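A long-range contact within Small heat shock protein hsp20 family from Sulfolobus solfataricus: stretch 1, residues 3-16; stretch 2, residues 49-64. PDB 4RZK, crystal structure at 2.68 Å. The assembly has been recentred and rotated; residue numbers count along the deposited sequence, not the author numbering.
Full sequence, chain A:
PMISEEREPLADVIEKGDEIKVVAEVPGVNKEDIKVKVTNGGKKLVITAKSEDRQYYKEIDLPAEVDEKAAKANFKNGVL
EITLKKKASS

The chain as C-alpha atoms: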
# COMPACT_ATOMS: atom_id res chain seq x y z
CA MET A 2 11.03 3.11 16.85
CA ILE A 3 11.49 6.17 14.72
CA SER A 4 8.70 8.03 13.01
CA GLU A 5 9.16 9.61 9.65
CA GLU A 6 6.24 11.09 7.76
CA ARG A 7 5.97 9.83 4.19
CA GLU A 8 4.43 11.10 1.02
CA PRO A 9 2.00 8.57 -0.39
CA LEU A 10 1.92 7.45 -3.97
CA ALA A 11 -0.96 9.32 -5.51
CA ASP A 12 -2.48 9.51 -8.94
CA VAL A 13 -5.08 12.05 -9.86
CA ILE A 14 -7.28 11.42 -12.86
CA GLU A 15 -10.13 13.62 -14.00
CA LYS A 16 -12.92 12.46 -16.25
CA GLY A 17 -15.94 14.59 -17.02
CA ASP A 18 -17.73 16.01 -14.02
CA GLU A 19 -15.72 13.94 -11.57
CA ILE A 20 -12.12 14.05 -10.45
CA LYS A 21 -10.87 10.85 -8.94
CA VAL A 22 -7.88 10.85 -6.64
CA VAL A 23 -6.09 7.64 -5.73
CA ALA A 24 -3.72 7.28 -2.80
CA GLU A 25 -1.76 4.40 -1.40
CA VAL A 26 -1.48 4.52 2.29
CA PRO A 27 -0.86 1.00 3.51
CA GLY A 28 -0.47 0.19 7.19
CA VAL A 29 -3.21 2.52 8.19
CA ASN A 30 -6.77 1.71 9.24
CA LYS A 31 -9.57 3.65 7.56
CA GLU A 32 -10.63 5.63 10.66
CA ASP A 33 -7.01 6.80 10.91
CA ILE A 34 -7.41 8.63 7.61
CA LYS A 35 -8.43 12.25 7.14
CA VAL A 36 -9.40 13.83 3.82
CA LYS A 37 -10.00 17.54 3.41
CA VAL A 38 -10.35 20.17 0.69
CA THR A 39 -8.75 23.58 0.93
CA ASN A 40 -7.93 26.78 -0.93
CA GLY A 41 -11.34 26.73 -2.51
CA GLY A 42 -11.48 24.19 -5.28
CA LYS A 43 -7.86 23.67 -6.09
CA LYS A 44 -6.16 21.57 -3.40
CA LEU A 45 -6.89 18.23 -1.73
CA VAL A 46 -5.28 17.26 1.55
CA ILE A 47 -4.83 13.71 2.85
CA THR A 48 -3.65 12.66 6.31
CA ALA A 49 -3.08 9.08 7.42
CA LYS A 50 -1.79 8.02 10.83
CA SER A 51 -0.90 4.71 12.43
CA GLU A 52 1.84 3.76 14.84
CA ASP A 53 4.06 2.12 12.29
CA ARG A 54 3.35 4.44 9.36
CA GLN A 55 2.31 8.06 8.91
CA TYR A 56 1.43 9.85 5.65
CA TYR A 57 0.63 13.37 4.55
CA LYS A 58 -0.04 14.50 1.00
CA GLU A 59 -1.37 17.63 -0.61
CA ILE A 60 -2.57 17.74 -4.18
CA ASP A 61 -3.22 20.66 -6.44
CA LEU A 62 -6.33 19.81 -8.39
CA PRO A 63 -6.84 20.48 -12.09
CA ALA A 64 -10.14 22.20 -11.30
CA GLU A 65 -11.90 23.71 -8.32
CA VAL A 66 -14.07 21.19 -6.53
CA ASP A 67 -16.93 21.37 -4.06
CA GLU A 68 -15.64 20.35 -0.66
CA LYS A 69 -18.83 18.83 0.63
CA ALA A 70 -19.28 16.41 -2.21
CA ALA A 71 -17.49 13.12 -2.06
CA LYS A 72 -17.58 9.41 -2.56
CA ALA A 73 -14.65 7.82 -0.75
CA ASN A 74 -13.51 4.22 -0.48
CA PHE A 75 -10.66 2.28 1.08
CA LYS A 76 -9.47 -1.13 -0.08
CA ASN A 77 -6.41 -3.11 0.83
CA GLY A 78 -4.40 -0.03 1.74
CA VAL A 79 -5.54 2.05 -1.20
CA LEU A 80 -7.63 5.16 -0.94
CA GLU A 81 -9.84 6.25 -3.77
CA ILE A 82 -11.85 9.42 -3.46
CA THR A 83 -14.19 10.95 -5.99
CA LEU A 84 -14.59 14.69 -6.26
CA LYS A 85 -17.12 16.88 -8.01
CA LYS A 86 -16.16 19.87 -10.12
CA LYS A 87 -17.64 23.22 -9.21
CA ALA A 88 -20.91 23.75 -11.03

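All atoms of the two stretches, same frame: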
# COMPACT_ATOMS: atom_id res chain seq x y z
N ILE A 3 11.38 4.81 15.19
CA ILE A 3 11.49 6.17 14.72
C ILE A 3 10.44 6.50 13.69
O ILE A 3 10.27 5.79 12.72
CB ILE A 3 12.87 6.41 14.09
CG1 ILE A 3 13.96 6.17 15.12
CG2 ILE A 3 12.97 7.82 13.56
CD1 ILE A 3 15.34 6.06 14.52
N SER A 4 9.74 7.60 13.90
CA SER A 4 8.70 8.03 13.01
C SER A 4 9.26 8.94 11.96
O SER A 4 9.96 9.87 12.27
CB SER A 4 7.64 8.81 13.77
OG SER A 4 7.21 8.11 14.92
N GLU A 5 8.96 8.65 10.71
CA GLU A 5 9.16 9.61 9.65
C GLU A 5 7.90 9.69 8.82
O GLU A 5 7.42 8.69 8.35
CB GLU A 5 10.33 9.21 8.78
CG GLU A 5 10.87 10.35 7.96
CD GLU A 5 11.90 9.88 6.98
OE1 GLU A 5 12.05 8.66 6.84
OE2 GLU A 5 12.56 10.72 6.36
N GLU A 6 7.38 10.89 8.62
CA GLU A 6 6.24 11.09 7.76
C GLU A 6 6.62 10.80 6.32
O GLU A 6 7.73 11.07 5.91
CB GLU A 6 5.74 12.52 7.89
CG GLU A 6 4.35 12.76 7.36
CD GLU A 6 3.64 13.86 8.09
OE1 GLU A 6 3.83 15.03 7.73
OE2 GLU A 6 2.88 13.56 9.03
N ARG A 7 5.69 10.24 5.56
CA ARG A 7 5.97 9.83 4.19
C ARG A 7 4.97 10.43 3.24
O ARG A 7 3.86 10.71 3.62
CB ARG A 7 5.91 8.31 4.08
CG ARG A 7 7.09 7.58 4.65
CD ARG A 7 6.74 6.14 4.90
NE ARG A 7 6.41 5.45 3.67
CZ ARG A 7 6.09 4.17 3.60
NH1 ARG A 7 6.07 3.45 4.69
NH2 ARG A 7 5.80 3.63 2.44
N GLU A 8 5.35 10.59 1.99
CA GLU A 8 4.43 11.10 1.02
C GLU A 8 3.94 9.93 0.20
O GLU A 8 4.71 9.25 -0.44
CB GLU A 8 5.12 12.11 0.13
CG GLU A 8 4.30 12.59 -1.03
CD GLU A 8 4.93 13.77 -1.70
OE1 GLU A 8 5.36 13.64 -2.86
OE2 GLU A 8 5.02 14.82 -1.06
N PRO A 9 2.64 9.72 0.23
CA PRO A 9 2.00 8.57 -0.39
C PRO A 9 2.02 8.62 -1.89
O PRO A 9 2.02 9.69 -2.45
CB PRO A 9 0.56 8.67 0.10
CG PRO A 9 0.39 10.07 0.54
CD PRO A 9 1.71 10.46 1.09
N LEU A 10 2.05 7.47 -2.54
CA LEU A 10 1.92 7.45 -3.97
C LEU A 10 0.50 7.84 -4.28
O LEU A 10 -0.43 7.29 -3.74
CB LEU A 10 2.17 6.05 -4.50
CG LEU A 10 3.50 5.37 -4.22
CD1 LEU A 10 3.54 4.04 -4.93
CD2 LEU A 10 4.67 6.23 -4.68
N ALA A 11 0.34 8.81 -5.17
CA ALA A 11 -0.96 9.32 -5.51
C ALA A 11 -1.08 9.53 -6.99
O ALA A 11 -0.16 10.00 -7.63
CB ALA A 11 -1.20 10.63 -4.78
N ASP A 12 -2.22 9.20 -7.56
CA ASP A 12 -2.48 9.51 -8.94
C ASP A 12 -3.80 10.23 -9.04
O ASP A 12 -4.79 9.76 -8.54
CB ASP A 12 -2.53 8.24 -9.77
CG ASP A 12 -2.42 8.52 -11.24
OD1 ASP A 12 -2.90 7.69 -12.02
OD2 ASP A 12 -1.85 9.56 -11.60
N VAL A 13 -3.82 11.37 -9.70
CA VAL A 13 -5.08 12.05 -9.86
C VAL A 13 -5.53 12.02 -11.31
O VAL A 13 -4.78 12.37 -12.21
CB VAL A 13 -5.02 13.49 -9.34
CG1 VAL A 13 -3.62 14.05 -9.50
CG2 VAL A 13 -6.03 14.35 -10.05
N ILE A 14 -6.73 11.52 -11.53
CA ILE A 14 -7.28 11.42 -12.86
C ILE A 14 -8.64 12.09 -12.89
O ILE A 14 -9.48 11.84 -12.05
CB ILE A 14 -7.43 9.96 -13.27
CG1 ILE A 14 -6.51 9.63 -14.43
CG2 ILE A 14 -8.87 9.67 -13.63
CD1 ILE A 14 -6.79 10.43 -15.69
N GLU A 15 -8.85 12.94 -13.88
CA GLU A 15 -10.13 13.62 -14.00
C GLU A 15 -10.83 13.18 -15.26
O GLU A 15 -10.26 13.23 -16.34
CB GLU A 15 -9.94 15.13 -14.01
CG GLU A 15 -9.97 15.75 -15.40
CD GLU A 15 -9.00 16.90 -15.54
OE1 GLU A 15 -9.41 18.05 -15.33
OE2 GLU A 15 -7.83 16.67 -15.88
N LYS A 16 -12.06 12.73 -15.12
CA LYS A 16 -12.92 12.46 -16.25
C LYS A 16 -14.26 13.14 -16.07
O LYS A 16 -14.94 12.95 -15.07
CB LYS A 16 -13.10 10.95 -16.44
CG LYS A 16 -14.36 10.38 -15.83
CD LYS A 16 -14.60 8.96 -16.31
CE LYS A 16 -14.46 7.95 -15.17
NZ LYS A 16 -13.55 6.83 -15.54
N ALA A 49 -2.91 10.43 6.90
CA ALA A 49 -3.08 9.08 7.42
C ALA A 49 -2.11 8.77 8.54
O ALA A 49 -0.93 8.97 8.39
CB ALA A 49 -2.92 8.07 6.30
N LYS A 50 -2.63 8.30 9.67
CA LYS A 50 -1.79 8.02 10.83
C LYS A 50 -1.98 6.64 11.45
O LYS A 50 -3.08 6.18 11.67
CB LYS A 50 -2.03 9.07 11.91
CG LYS A 50 -0.82 9.91 12.24
CD LYS A 50 -1.20 11.38 12.33
CE LYS A 50 -0.23 12.25 11.57
NZ LYS A 50 1.04 12.42 12.32
N SER A 51 -0.87 5.98 11.75
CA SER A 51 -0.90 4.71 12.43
C SER A 51 0.44 4.62 13.11
O SER A 51 1.33 5.39 12.79
CB SER A 51 -1.12 3.57 11.44
OG SER A 51 0.03 2.78 11.32
N GLU A 52 0.60 3.74 14.08
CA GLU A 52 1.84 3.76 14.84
C GLU A 52 3.05 3.48 13.99
O GLU A 52 4.06 4.16 14.08
CB GLU A 52 1.79 2.68 15.91
CG GLU A 52 1.16 3.12 17.22
CD GLU A 52 1.42 2.13 18.32
OE1 GLU A 52 2.52 2.18 18.89
OE2 GLU A 52 0.54 1.30 18.60
N ASP A 53 2.97 2.45 13.17
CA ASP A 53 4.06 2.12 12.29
C ASP A 53 4.31 3.11 11.16
O ASP A 53 5.44 3.42 10.85
CB ASP A 53 3.91 0.70 11.78
CG ASP A 53 3.89 -0.30 12.89
OD1 ASP A 53 4.94 -0.52 13.50
OD2 ASP A 53 2.81 -0.86 13.18
N ARG A 54 3.24 3.60 10.55
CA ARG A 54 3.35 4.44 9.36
C ARG A 54 2.50 5.70 9.40
O ARG A 54 1.36 5.65 9.80
CB ARG A 54 3.03 3.61 8.13
CG ARG A 54 4.23 2.87 7.59
CD ARG A 54 3.84 1.71 6.71
NE ARG A 54 3.76 0.48 7.46
CZ ARG A 54 4.64 -0.50 7.38
NH1 ARG A 54 4.49 -1.59 8.10
NH2 ARG A 54 5.67 -0.38 6.57
N GLN A 55 3.07 6.82 9.00
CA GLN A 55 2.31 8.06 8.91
C GLN A 55 2.47 8.77 7.56
O GLN A 55 3.58 8.89 7.08
CB GLN A 55 2.63 8.97 10.10
CG GLN A 55 4.09 9.02 10.54
CD GLN A 55 4.50 7.84 11.38
OE1 GLN A 55 3.85 7.50 12.35
NE2 GLN A 55 5.61 7.22 11.02
N TYR A 56 1.38 9.21 6.96
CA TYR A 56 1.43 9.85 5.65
C TYR A 56 0.74 11.20 5.64
O TYR A 56 -0.26 11.38 6.31
CB TYR A 56 0.76 9.01 4.58
CG TYR A 56 1.10 7.54 4.55
CD1 TYR A 56 1.93 7.03 3.58
CD2 TYR A 56 0.55 6.66 5.45
CE1 TYR A 56 2.23 5.70 3.53
CE2 TYR A 56 0.84 5.33 5.40
CZ TYR A 56 1.68 4.85 4.44
OH TYR A 56 1.98 3.52 4.38
N TYR A 57 1.29 12.13 4.88
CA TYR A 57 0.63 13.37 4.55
C TYR A 57 0.86 13.68 3.09
O TYR A 57 1.96 13.58 2.61
CB TYR A 57 1.14 14.50 5.43
CG TYR A 57 0.62 15.87 5.09
CD1 TYR A 57 -0.45 16.41 5.77
CD2 TYR A 57 1.22 16.63 4.12
CE1 TYR A 57 -0.93 17.67 5.47
CE2 TYR A 57 0.75 17.88 3.81
CZ TYR A 57 -0.32 18.39 4.49
OH TYR A 57 -0.77 19.64 4.17
N LYS A 58 -0.19 14.06 2.38
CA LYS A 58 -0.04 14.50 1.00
C LYS A 58 -0.95 15.66 0.70
O LYS A 58 -2.05 15.74 1.21
CB LYS A 58 -0.33 13.36 0.04
CG LYS A 58 -0.31 13.77 -1.42
CD LYS A 58 1.09 13.72 -1.98
CE LYS A 58 1.09 13.31 -3.44
NZ LYS A 58 2.21 13.93 -4.18
N GLU A 59 -0.50 16.57 -0.14
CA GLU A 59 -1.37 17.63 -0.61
C GLU A 59 -1.31 17.69 -2.12
O GLU A 59 -0.24 17.62 -2.71
CB GLU A 59 -1.05 18.95 0.06
CG GLU A 59 -0.14 19.89 -0.70
CD GLU A 59 0.23 21.09 0.13
OE1 GLU A 59 1.02 21.92 -0.34
OE2 GLU A 59 -0.28 21.20 1.26
N ILE A 60 -2.47 17.79 -2.74
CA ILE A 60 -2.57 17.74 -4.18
C ILE A 60 -3.22 18.97 -4.72
O ILE A 60 -4.25 19.40 -4.24
CB ILE A 60 -3.46 16.58 -4.62
CG1 ILE A 60 -2.74 15.25 -4.45
CG2 ILE A 60 -3.87 16.78 -6.06
CD1 ILE A 60 -3.36 14.37 -3.39
N ASP A 61 -2.62 19.54 -5.76
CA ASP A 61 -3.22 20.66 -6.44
C ASP A 61 -4.08 20.08 -7.53
O ASP A 61 -3.59 19.41 -8.41
CB ASP A 61 -2.15 21.55 -7.05
CG ASP A 61 -1.13 22.00 -6.03
OD1 ASP A 61 -1.42 22.94 -5.27
OD2 ASP A 61 -0.03 21.42 -6.00
N LEU A 62 -5.37 20.33 -7.45
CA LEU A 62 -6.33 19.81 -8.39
C LEU A 62 -6.37 20.57 -9.70
O LEU A 62 -6.13 21.76 -9.73
CB LEU A 62 -7.70 19.75 -7.75
CG LEU A 62 -7.74 18.90 -6.48
CD1 LEU A 62 -8.97 19.23 -5.66
CD2 LEU A 62 -7.71 17.43 -6.84
N PRO A 63 -6.70 19.87 -10.78
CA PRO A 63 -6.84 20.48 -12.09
C PRO A 63 -7.97 21.49 -12.13
O PRO A 63 -7.88 22.47 -12.85
CB PRO A 63 -7.15 19.30 -13.01
CG PRO A 63 -7.18 18.09 -12.14
CD PRO A 63 -6.45 18.43 -10.88
N ALA A 64 -9.02 21.27 -11.34
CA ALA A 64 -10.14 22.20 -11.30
C ALA A 64 -10.68 22.36 -9.89
O ALA A 64 -10.56 21.47 -9.08
CB ALA A 64 -11.24 21.75 -12.23

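This is a short parallel strand pairing centred on Arg7 and Tyr56, extended by two salt bridges and a thin line of apolar contacts. Arg7 holds the pairing with both of its backbone polar groups. Its N donates to Gln55 O at 2.9 Å, and its O accepts from Tyr57 N at 3.2 Å. One residue thus bonds to the two neighbours of Tyr56, as expected for a parallel bridge. Tyr56 turns its own N and O the other way, to Ala49, so it joins the two pairings. Arg7 O also lies 3.3 Å from Tyr56 CA, a CA-H...O contact.

The side chains of Arg7 and Tyr56 share one face of the sheet. Tyr56 OH sits over one face of the Arg7 guanidinium, 4.1 Å from Arg7 NH1. Arg54 brings a like charge close, with its NH2 4.3 Å from Arg7 NH1; both atoms are hydrogen-bonded elsewhere in the structure.

Two salt bridges cross the contact. Glu8 OE1 meets Lys58 NZ at 3.4 Å, with a weak hydrogen bond. Glu6 OE2 to Lys50 NZ is long, at 3.9 Å.

Beyond Arg7 the contact passes to side chains. Pro9 CG packs against Lys58 CB at 3.4 Å. Farther along, the chains separate, and Val13 CG2 reaches Pro63 CD at 4.2 Å.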